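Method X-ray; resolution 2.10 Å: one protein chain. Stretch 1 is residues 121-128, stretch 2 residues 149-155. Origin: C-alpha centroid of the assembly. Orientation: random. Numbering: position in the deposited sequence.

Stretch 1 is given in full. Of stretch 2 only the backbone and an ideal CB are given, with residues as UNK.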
# COMPACT_ATOMS: atom_id res chain seq x y z
N THR A 121 3.56 -19.65 0.06
CA THR A 121 4.09 -20.60 1.04
C THR A 121 5.58 -20.89 0.90
O THR A 121 6.15 -20.81 -0.19
CB THR A 121 3.29 -21.91 0.98
OG1 THR A 121 3.20 -22.37 -0.37
CG2 THR A 121 1.88 -21.70 1.52
N ILE A 122 6.22 -21.19 2.03
CA ILE A 122 7.65 -21.49 2.06
C ILE A 122 7.91 -22.86 2.69
O ILE A 122 7.70 -23.02 3.90
CB ILE A 122 8.43 -20.46 2.92
CG1 ILE A 122 8.29 -19.04 2.37
CG2 ILE A 122 9.90 -20.85 3.03
CD1 ILE A 122 8.88 -18.01 3.32
N PHE A 123 8.32 -23.84 1.90
CA PHE A 123 8.65 -25.15 2.47
C PHE A 123 10.09 -25.52 2.14
O PHE A 123 10.47 -25.61 0.97
CB PHE A 123 7.69 -26.26 2.03
CG PHE A 123 7.95 -27.58 2.72
CD1 PHE A 123 7.76 -27.71 4.09
CD2 PHE A 123 8.45 -28.67 2.00
CE1 PHE A 123 8.06 -28.91 4.75
CE2 PHE A 123 8.76 -29.87 2.65
CZ PHE A 123 8.56 -29.99 4.03
N ASN A 124 10.87 -25.79 3.19
CA ASN A 124 12.28 -26.14 3.07
C ASN A 124 13.03 -24.94 2.50
O ASN A 124 14.07 -25.08 1.85
CB ASN A 124 12.50 -27.38 2.18
CG ASN A 124 12.71 -28.66 2.99
OD1 ASN A 124 13.21 -28.64 4.12
ND2 ASN A 124 12.33 -29.78 2.40
N GLY A 125 12.51 -23.75 2.79
CA GLY A 125 13.13 -22.53 2.30
C GLY A 125 12.78 -22.21 0.87
O GLY A 125 13.23 -21.20 0.35
N TYR A 126 12.02 -23.09 0.22
CA TYR A 126 11.61 -22.88 -1.17
C TYR A 126 10.29 -22.11 -1.18
O TYR A 126 9.34 -22.48 -0.48
CB TYR A 126 11.38 -24.21 -1.89
CG TYR A 126 12.62 -25.04 -2.12
CD1 TYR A 126 13.21 -25.11 -3.38
CD2 TYR A 126 13.18 -25.78 -1.08
CE1 TYR A 126 14.35 -25.89 -3.59
CE2 TYR A 126 14.31 -26.57 -1.28
CZ TYR A 126 14.89 -26.62 -2.54
OH TYR A 126 16.00 -27.41 -2.76
N LEU A 127 10.21 -21.06 -2.00
CA LEU A 127 8.99 -20.26 -2.10
C LEU A 127 8.07 -20.81 -3.18
O LEU A 127 8.51 -21.14 -4.29
CB LEU A 127 9.32 -18.79 -2.40
CG LEU A 127 8.17 -17.78 -2.48
CD1 LEU A 127 7.51 -17.61 -1.12
CD2 LEU A 127 8.71 -16.44 -2.95
N PHE A 128 6.81 -20.97 -2.82
CA PHE A 128 5.80 -21.45 -3.75
C PHE A 128 4.83 -20.30 -4.00
O PHE A 128 4.58 -19.47 -3.13
CB PHE A 128 5.05 -22.66 -3.16
CG PHE A 128 5.87 -23.93 -3.13
CD1 PHE A 128 5.73 -24.89 -4.13
CD2 PHE A 128 6.79 -24.16 -2.11
CE1 PHE A 128 6.49 -26.06 -4.11
CE2 PHE A 128 7.56 -25.32 -2.08
CZ PHE A 128 7.41 -26.27 -3.09
N UNK A 149 15.10 -19.31 -9.49
CA UNK A 149 15.46 -20.16 -8.36
C UNK A 149 14.39 -19.95 -7.30
O UNK A 149 14.03 -18.81 -7.00
CB UNK A 149 16.86 -19.84 -7.82
N UNK A 150 13.84 -21.04 -6.78
CA UNK A 150 12.79 -20.96 -5.76
C UNK A 150 13.34 -21.02 -4.34
O UNK A 150 12.62 -20.76 -3.38
CB UNK A 150 11.78 -22.09 -5.96
N UNK A 151 14.63 -21.33 -4.20
CA UNK A 151 15.30 -21.44 -2.90
C UNK A 151 15.72 -20.07 -2.36
O UNK A 151 16.65 -19.44 -2.88
CB UNK A 151 16.52 -22.35 -3.02
N UNK A 152 15.04 -19.63 -1.30
CA UNK A 152 15.29 -18.34 -0.68
C UNK A 152 16.67 -18.10 -0.09
O UNK A 152 17.16 -16.97 -0.11
CB UNK A 152 14.26 -18.14 0.43
N UNK A 153 17.25 -19.13 0.53
CA UNK A 153 18.59 -18.99 1.10
C UNK A 153 19.59 -18.72 -0.03
O UNK A 153 20.56 -18.00 0.15
CB UNK A 153 18.98 -20.24 1.89
N UNK A 154 19.35 -19.34 -1.19
CA UNK A 154 20.22 -19.17 -2.36
C UNK A 154 20.02 -17.79 -2.98
O UNK A 154 20.98 -17.16 -3.43
CB UNK A 154 19.95 -20.26 -3.40
N UNK A 155 18.76 -17.36 -3.05
CA UNK A 155 18.42 -16.05 -3.60
C UNK A 155 19.02 -14.95 -2.75
O UNK A 155 19.60 -13.99 -3.27
CB UNK A 155 16.90 -15.88 -3.70

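Two backbone hydrogen bonds fix stretch 2 against the hairpin of stretch 1: the N of Leu127 donates to the O of position 150 (2.8 Å), and the N of position 152 donates to the O of Gly125 (2.9 Å). They flank a single beta bridge between Tyr126 and position 151.

At position 149 the CB points sideways and the ideal CB has nothing of stretch 1 within 5.5 Å, so many residues would fit. The deposited residue is Asp149, whose role lies within its own stretch: its OD1 accepts from the N of position 151 at 3.2 Å.

Position 150 points toward stretch 1, its ideal CB 3.8 Å from the O of Leu127 and 4.2 Å from CD1 of Tyr126. With so little space ahead, a small side chain suits best, alanine or perhaps serine. It is Ala150, whose CB packs 4.3 Å from CD1 of Tyr126. Its O also receives a CA-H...O contact from the CA of Tyr126 (3.2 Å).

Position 151 immediately precedes the helix, where Ser, Thr, Asp or Asn could cap the free amide groups of the first turn. The CB points sideways, 4.2 Å from CE1 of Tyr126, so a polar group able to lie on an aromatic ring is also welcome. Asn151 does both: its OD1 accepts from the N of position 154 at 3.0 Å, a capping bond, while its ND2 lies over one face of the Tyr126 ring, 3.6 Å from CZ.

Position 152 points toward stretch 1, and its ideal CB is already tight against the O of Gly125 (3.2 Å). To one side of that carbonyl lie the side chains of Ile122 and Leu127, an apolar surface suited to Leu, Ile or Met. Leu152 reaches it in an m, t rotamer, bringing CD1 to 3.7 Å from CD1 of Ile122 and 4.2 Å from CB of Leu127.

Position 153 starts sideways, so many residues would fit, and a long, flexible one such as Met, Lys or Gln could bend back to the turn, where Gly125 presents no side chain. Met153 does so, placing SD 3.8 Å from the CA of Gly125 and CE 3.7 Å from the O of Asn124. A CB on Gly125 would clash with that CE.

Position 154 also points sideways, leaving room for a long polar chain. Arg154 forms a salt bridge with Asp149, NH2 to OD1 at 2.7 Å, and its NE donates to Asp149 OD2 at 2.8 Å.

Position 155 points toward stretch 1 but stays distant, tolerating a bulky apolar residue; Leu155 makes no contact there.

Stretch 2 149-155: DANLMRL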
# COMPACT_ATOMS: atom_id res chain seq x y z
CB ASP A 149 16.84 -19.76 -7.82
CG ASP A 149 17.45 -20.79 -6.86
OD1 ASP A 149 16.78 -21.80 -6.53
OD2 ASP A 149 18.61 -20.60 -6.43
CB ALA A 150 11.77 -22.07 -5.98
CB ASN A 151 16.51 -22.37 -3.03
CG ASN A 151 17.13 -22.75 -1.70
OD1 ASN A 151 17.92 -22.01 -1.13
ND2 ASN A 151 16.79 -23.93 -1.21
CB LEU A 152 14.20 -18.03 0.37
CG LEU A 152 12.79 -17.81 -0.19
CD1 LEU A 152 11.74 -17.92 0.90
CD2 LEU A 152 12.74 -16.45 -0.88
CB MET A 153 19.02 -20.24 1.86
CG MET A 153 18.26 -20.52 3.15
SD MET A 153 16.61 -21.17 2.85
CE MET A 153 16.98 -22.76 2.15
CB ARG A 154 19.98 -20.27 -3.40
CG ARG A 154 20.56 -21.63 -3.02
CD ARG A 154 20.77 -22.54 -4.22
NE ARG A 154 19.55 -22.83 -4.98
CZ ARG A 154 18.90 -24.00 -4.96
NH1 ARG A 154 19.34 -25.01 -4.21
NH2 ARG A 154 17.85 -24.18 -5.74
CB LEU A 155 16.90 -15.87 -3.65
CG LEU A 155 16.15 -16.71 -4.67
CD1 LEU A 155 14.67 -16.55 -4.44
CD2 LEU A 155 16.56 -16.31 -6.09
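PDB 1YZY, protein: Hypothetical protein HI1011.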